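Local coordinates for putative metal binding protein (Coccidioides immitis, PDB 3CVG) that probably acts as a periplasmic-binding-protein-like solute receptor and may bind metal, at residues Ile74-Ile79 / Ala245-Met250; Gln169-Thr174 / Thr178-Tyr183. One frame throughout, in Å; residues are numbered along the deposited sequence.

Contact 1. Residues Ile74-Ile79 / Ala245-Met250; sequences IVDVGI and AKNAEM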
loop_
_atom_site.group_PDB
_atom_site.type_symbol
_atom_site.label_atom_id
_atom_site.label_comp_id
_atom_site.label_asym_id
_atom_site.label_seq_id
_atom_site.Cartn_x
_atom_site.Cartn_y
_atom_site.Cartn_z
ATOM N N ILE A 74 -19.971 -9.231 0.694
ATOM C CA ILE A 74 -19.439 -9.463 2.033
ATOM C C ILE A 74 -19.144 -8.122 2.698
ATOM O O ILE A 74 -19.283 -7.973 3.916
ATOM C CB ILE A 74 -18.152 -10.302 1.998
ATOM C CG1 ILE A 74 -18.426 -11.651 1.319
ATOM C CG2 ILE A 74 -17.631 -10.508 3.414
ATOM C CD1 ILE A 74 -19.512 -12.476 1.984
ATOM N N VAL A 75 -18.731 -7.150 1.889
ATOM C CA VAL A 75 -18.447 -5.808 2.389
ATOM C C VAL A 75 -19.237 -4.800 1.561
ATOM O O VAL A 75 -19.727 -5.127 0.480
ATOM C CB VAL A 75 -16.942 -5.466 2.307
ATOM C CG1 VAL A 75 -16.147 -6.435 3.169
ATOM C CG2 VAL A 75 -16.471 -5.511 0.858
ATOM N N ASP A 76 -19.363 -3.582 2.072
ATOM C CA ASP A 76 -20.108 -2.533 1.378
ATOM C C ASP A 76 -19.185 -1.646 0.549
ATOM O O ASP A 76 -19.548 -1.179 -0.536
ATOM C CB ASP A 76 -20.858 -1.679 2.399
ATOM C CG ASP A 76 -21.749 -2.504 3.293
ATOM O OD1 ASP A 76 -22.719 -3.095 2.774
ATOM O OD2 ASP A 76 -21.470 -2.570 4.509
ATOM N N VAL A 77 -17.992 -1.409 1.076
ATOM C CA VAL A 77 -17.007 -0.592 0.392
ATOM C C VAL A 77 -15.646 -1.246 0.503
ATOM O O VAL A 77 -15.456 -2.179 1.282
ATOM C CB VAL A 77 -16.931 0.827 0.995
ATOM C CG1 VAL A 77 -18.204 1.594 0.680
ATOM C CG2 VAL A 77 -16.723 0.745 2.496
ATOM N N GLY A 78 -14.703 -0.759 -0.293
ATOM C CA GLY A 78 -13.367 -1.308 -0.253
ATOM C C GLY A 78 -12.349 -0.271 -0.656
ATOM O O GLY A 78 -12.534 0.451 -1.637
ATOM N N ILE A 79 -11.280 -0.172 0.119
ATOM C CA ILE A 79 -10.220 0.761 -0.209
ATOM C C ILE A 79 -9.212 -0.121 -0.927
ATOM O O ILE A 79 -8.657 -1.063 -0.353
ATOM C CB ILE A 79 -9.600 1.394 1.044
ATOM C CG1 ILE A 79 -10.670 2.184 1.801
ATOM C CG2 ILE A 79 -8.452 2.321 0.645
ATOM C CD1 ILE A 79 -10.159 2.898 3.033
ATOM N N ALA A 245 -24.131 -3.731 -2.815
ATOM C CA ALA A 245 -23.904 -3.436 -1.408
ATOM C C ALA A 245 -25.143 -3.265 -0.541
ATOM O O ALA A 245 -26.125 -2.625 -0.929
ATOM C CB ALA A 245 -23.022 -2.198 -1.279
ATOM N N LYS A 246 -25.074 -3.858 0.645
ATOM C CA LYS A 246 -26.133 -3.765 1.639
ATOM C C LYS A 246 -25.797 -2.429 2.299
ATOM O O LYS A 246 -24.667 -1.962 2.180
ATOM C CB LYS A 246 -25.994 -4.927 2.628
ATOM C CG LYS A 246 -26.947 -4.923 3.803
ATOM C CD LYS A 246 -26.593 -6.068 4.748
ATOM C CE LYS A 246 -27.358 -5.981 6.058
ATOM N NZ LYS A 246 -26.902 -7.018 7.034
ATOM N N ASN A 247 -26.750 -1.800 2.973
ATOM C CA ASN A 247 -26.470 -0.509 3.600
ATOM C C ASN A 247 -25.986 0.448 2.512
ATOM O O ASN A 247 -25.047 1.217 2.724
ATOM C CB ASN A 247 -25.369 -0.639 4.658
ATOM C CG ASN A 247 -25.628 -1.759 5.641
ATOM O OD1 ASN A 247 -26.691 -1.830 6.259
ATOM N ND2 ASN A 247 -24.643 -2.638 5.804
ATOM N N ALA A 248 -26.627 0.387 1.349
ATOM C CA ALA A 248 -26.258 1.218 0.206
ATOM C C ALA A 248 -26.129 2.714 0.492
ATOM O O ALA A 248 -25.093 3.316 0.196
ATOM C CB ALA A 248 -27.249 0.992 -0.938
ATOM N N GLU A 249 -27.172 3.313 1.059
ATOM C CA GLU A 249 -27.160 4.743 1.350
ATOM C C GLU A 249 -26.006 5.195 2.243
ATOM O O GLU A 249 -25.509 6.314 2.103
ATOM C CB GLU A 249 -28.489 5.180 1.977
ATOM C CG GLU A 249 -29.366 6.025 1.050
ATOM C CD GLU A 249 -30.433 5.214 0.336
ATOM O OE1 GLU A 249 -30.076 4.272 -0.409
ATOM O OE2 GLU A 249 -31.635 5.523 0.521
HETATM N N MSE A 250 -25.583 4.335 3.162
HETATM C CA MSE A 250 -24.482 4.672 4.054
HETATM C C MSE A 250 -23.131 4.546 3.367
HETATM O O MSE A 250 -22.195 5.283 3.685
HETATM C CB MSE A 250 -24.529 3.790 5.294
HETATM C CG MSE A 250 -25.369 4.397 6.391
HETATM SE SE MSE A 250 -24.304 5.435 7.627
HETATM C CE MSE A 250 -24.736 4.378 9.183
#
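The carboxylate of Asp76 lies against the loop 245-247 and the amide of Asn247. Asp76 has the most surface buried here. Its CG stands anti to its own carbonyl carbon (chi1 -55°), which carries the carboxylate across to the loop. ND2 of Asn247 gives a weak hydrogen bond to OD2 of Asp76, 3.4 Å long. The bond is long but fairly straight, with an angle of 165° at the hydrogen. The two flat groups are turned well out of a common plane, 69° apart. The CB of Ala245 points toward the other segment and lies 3.7 Å from the backbone O of Asp76. Lys246 adds only its near end: its CB is 3.8 Å from OD1 of Asp76, while the extended chain leads away. The fine placing of OD1 beside the Lys246 carbonyl is doubtful.

The stronger partner of Asp76 lies outside the two segments. Arg23, on strand 20-26, forms a salt bridge with OD1 through NH2. Backbone bonds also tie Asp76 to Arg23 and Gly242. The contact therefore joins the residue just before strand 77-80 to the loop that leads into helix 248-259. It is small and mostly polar. The salt bridge with Arg23 would probably favour a charged carboxylate on Asp76, and the weak amide bond adds a second, lesser hold on it.

Contact 2. Residues Gln169-Thr174 / Thr178-Tyr183; sequences QVPWAT and TWYHQY
Tyr180 and Pro171 carry most of this contact, with Trp172 next. The CB of Pro171 sits over one face of the Tyr180 ring. It is 3.9 Å from the ring centroid and 28° off the normal, which makes a CH-pi contact. The closest ring atom is CD1 of Tyr180, 3.5 Å from CB of Pro171. The phenol gets there because CG of Tyr180 is anti to its backbone N (chi1 -172°), and the side chain runs out toward the turn.

Trp172 meets the far end of the same phenol. Its CE3 lies 3.6 Å from CZ of Tyr180, and the centroids of the tyrosine ring and the six-membered indole ring are 5.6 Å apart. The planes are inclined at 51°, so the pair is oblique. Trp179 touches the proline more lightly, with its CH2 4.1 Å from CG of Pro171.

The polar ends of the rings find partners outside the two segments. The hydroxyl of Tyr180 is hydrogen-bonded to Glu160 and Ser149, and NE1 of Trp179 to Glu137. Trp164, on helix 155-166, meets the rings of both Trp179 and Tyr180 and also touches Pro171.

Pro171 and Trp172 are the middle residues of a type I beta turn from Val170 to Ala173, held by a 3.1 Å bond from N of Ala173 to O of Val170. The contact packs this turn against the start of strand 180-182. Strand 147-149, helix 155-166 and strand 180-182, whose two strands run parallel, form a beta-alpha-beta crossover, consistent with the alpha/beta lobes of periplasmic-binding-protein folds.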
loop_
_atom_site.group_PDB
_atom_site.type_symbol
_atom_site.label_atom_id
_atom_site.label_comp_id
_atom_site.label_asym_id
_atom_site.label_seq_id
_atom_site.Cartn_x
_atom_site.Cartn_y
_atom_site.Cartn_z
ATOM N N GLN A 169 13.349 -7.741 -17.078
ATOM C CA GLN A 169 13.830 -8.882 -16.299
ATOM C C GLN A 169 12.694 -9.656 -15.625
ATOM O O GLN A 169 11.678 -9.074 -15.231
ATOM C CB GLN A 169 14.810 -8.422 -15.214
ATOM C CG GLN A 169 16.029 -7.653 -15.711
ATOM C CD GLN A 169 16.857 -8.444 -16.695
ATOM O OE1 GLN A 169 17.011 -9.658 -16.558
ATOM N NE2 GLN A 169 17.410 -7.758 -17.688
ATOM N N VAL A 170 12.874 -10.972 -15.501
ATOM C CA VAL A 170 11.896 -11.836 -14.844
ATOM C C VAL A 170 12.709 -12.716 -13.893
ATOM O O VAL A 170 12.962 -13.889 -14.178
ATOM C CB VAL A 170 11.148 -12.749 -15.854
ATOM C CG1 VAL A 170 9.923 -13.359 -15.174
ATOM C CG2 VAL A 170 10.728 -11.954 -17.103
ATOM N N PRO A 171 13.126 -12.161 -12.743
ATOM C CA PRO A 171 13.931 -12.863 -11.729
ATOM C C PRO A 171 13.383 -14.189 -11.219
ATOM O O PRO A 171 14.155 -15.104 -10.921
ATOM C CB PRO A 171 14.043 -11.839 -10.596
ATOM C CG PRO A 171 13.875 -10.524 -11.293
ATOM C CD PRO A 171 12.784 -10.803 -12.282
ATOM N N TRP A 172 12.061 -14.286 -11.104
ATOM C CA TRP A 172 11.419 -15.505 -10.603
ATOM C C TRP A 172 11.278 -16.616 -11.629
ATOM O O TRP A 172 11.098 -17.774 -11.254
ATOM C CB TRP A 172 10.039 -15.166 -10.040
ATOM C CG TRP A 172 9.195 -14.394 -11.004
ATOM C CD1 TRP A 172 8.366 -14.902 -11.958
ATOM C CD2 TRP A 172 9.137 -12.967 -11.136
ATOM N NE1 TRP A 172 7.791 -13.882 -12.675
ATOM C CE2 TRP A 172 8.247 -12.684 -12.196
ATOM C CE3 TRP A 172 9.747 -11.901 -10.460
ATOM C CZ2 TRP A 172 7.948 -11.374 -12.600
ATOM C CZ3 TRP A 172 9.448 -10.595 -10.859
ATOM C CH2 TRP A 172 8.556 -10.347 -11.921
ATOM N N ALA A 173 11.348 -16.268 -12.913
ATOM C CA ALA A 173 11.205 -17.247 -13.998
ATOM C C ALA A 173 12.460 -18.105 -14.126
ATOM O O ALA A 173 13.547 -17.687 -13.686
ATOM C CB ALA A 173 10.916 -16.537 -15.313
ATOM N N THR A 174 12.330 -19.284 -14.744
ATOM C CA THR A 174 13.483 -20.172 -14.833
ATOM C C THR A 174 14.695 -19.610 -15.457
ATOM O O THR A 174 14.669 -18.894 -16.467
ATOM C CB THR A 174 13.196 -21.545 -15.444
ATOM O OG1 THR A 174 12.692 -21.416 -16.775
ATOM C CG2 THR A 174 12.236 -22.288 -14.543
ATOM N N THR A 178 18.861 -16.535 -8.256
ATOM C CA THR A 178 19.004 -16.877 -6.851
ATOM C C THR A 178 19.125 -15.704 -5.897
ATOM O O THR A 178 18.881 -15.870 -4.700
ATOM C CB THR A 178 20.193 -17.873 -6.618
ATOM O OG1 THR A 178 21.428 -17.269 -7.007
ATOM C CG2 THR A 178 19.977 -19.138 -7.436
ATOM N N TRP A 179 19.511 -14.536 -6.411
ATOM C CA TRP A 179 19.601 -13.330 -5.582
ATOM C C TRP A 179 18.199 -12.722 -5.330
ATOM O O TRP A 179 18.045 -11.789 -4.529
ATOM C CB TRP A 179 20.499 -12.283 -6.247
ATOM C CG TRP A 179 20.245 -12.075 -7.721
ATOM C CD1 TRP A 179 20.899 -12.678 -8.754
ATOM C CD2 TRP A 179 19.293 -11.185 -8.315
ATOM N NE1 TRP A 179 20.419 -12.215 -9.958
ATOM C CE2 TRP A 179 19.432 -11.296 -9.718
ATOM C CE3 TRP A 179 18.333 -10.304 -7.801
ATOM C CZ2 TRP A 179 18.650 -10.559 -10.613
ATOM C CZ3 TRP A 179 17.551 -9.570 -8.689
ATOM C CH2 TRP A 179 17.715 -9.701 -10.080
ATOM N N TYR A 180 17.188 -13.240 -6.028
ATOM C CA TYR A 180 15.810 -12.774 -5.858
ATOM C C TYR A 180 15.315 -13.607 -4.683
ATOM O O TYR A 180 14.918 -14.768 -4.840
ATOM C CB TYR A 180 14.984 -13.050 -7.122
ATOM C CG TYR A 180 13.595 -12.433 -7.114
ATOM C CD1 TYR A 180 13.415 -11.045 -7.212
ATOM C CD2 TYR A 180 12.459 -13.236 -7.037
ATOM C CE1 TYR A 180 12.128 -10.481 -7.236
ATOM C CE2 TYR A 180 11.178 -12.684 -7.056
ATOM C CZ TYR A 180 11.016 -11.309 -7.158
ATOM O OH TYR A 180 9.739 -10.770 -7.184
ATOM N N HIS A 181 15.363 -12.991 -3.507
ATOM C CA HIS A 181 15.024 -13.626 -2.243
ATOM C C HIS A 181 13.566 -13.566 -1.810
ATOM O O HIS A 181 13.028 -12.494 -1.513
ATOM C CB HIS A 181 15.909 -13.019 -1.146
ATOM C CG HIS A 181 15.672 -13.591 0.219
ATOM N ND1 HIS A 181 15.971 -12.897 1.374
ATOM C CD2 HIS A 181 15.161 -14.777 0.615
ATOM C CE1 HIS A 181 15.646 -13.635 2.423
ATOM N NE2 HIS A 181 15.153 -14.781 1.990
ATOM N N GLN A 182 12.951 -14.742 -1.762
ATOM C CA GLN A 182 11.565 -14.892 -1.357
ATOM C C GLN A 182 11.479 -15.040 0.151
ATOM O O GLN A 182 11.915 -16.049 0.705
ATOM C CB GLN A 182 10.949 -16.135 -2.014
ATOM C CG GLN A 182 10.759 -16.029 -3.522
ATOM C CD GLN A 182 10.186 -17.309 -4.125
ATOM O OE1 GLN A 182 9.449 -18.053 -3.469
ATOM N NE2 GLN A 182 10.504 -17.556 -5.384
ATOM N N TYR A 183 10.919 -14.037 0.814
ATOM C CA TYR A 183 10.746 -14.079 2.266
ATOM C C TYR A 183 9.267 -13.725 2.441
ATOM O O TYR A 183 8.895 -12.548 2.501
ATOM C CB TYR A 183 11.642 -13.036 2.929
ATOM C CG TYR A 183 11.641 -13.107 4.439
ATOM C CD1 TYR A 183 12.318 -14.130 5.117
ATOM C CD2 TYR A 183 10.944 -12.166 5.195
ATOM C CE1 TYR A 183 12.294 -14.207 6.524
ATOM C CE2 TYR A 183 10.915 -12.235 6.594
ATOM C CZ TYR A 183 11.589 -13.254 7.248
ATOM O OH TYR A 183 11.558 -13.313 8.626
#

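How the contacts relate
Contact 1 and contact 2 lie on opposite sides of the chain's centre, with centres 39 Å apart and nearest atoms about 21 Å apart. Along the chain, 169-183 falls inside the loop closed by contact 1. Contact 1 brings together distant parts of the sequence, whereas contact 2 joins near neighbours. Contact 1 is partly buried and polar, built round one carboxylate. Contact 2 is buried and mainly aromatic and apolar, its polar groups satisfied from outside the two segments. Each sits at or just before the start of a strand, 77-80 in one and 180-182 in the other, and they share no helix or strand. Segment 245-250 runs into helix 248-259, while segment 169-174 follows helix 155-166.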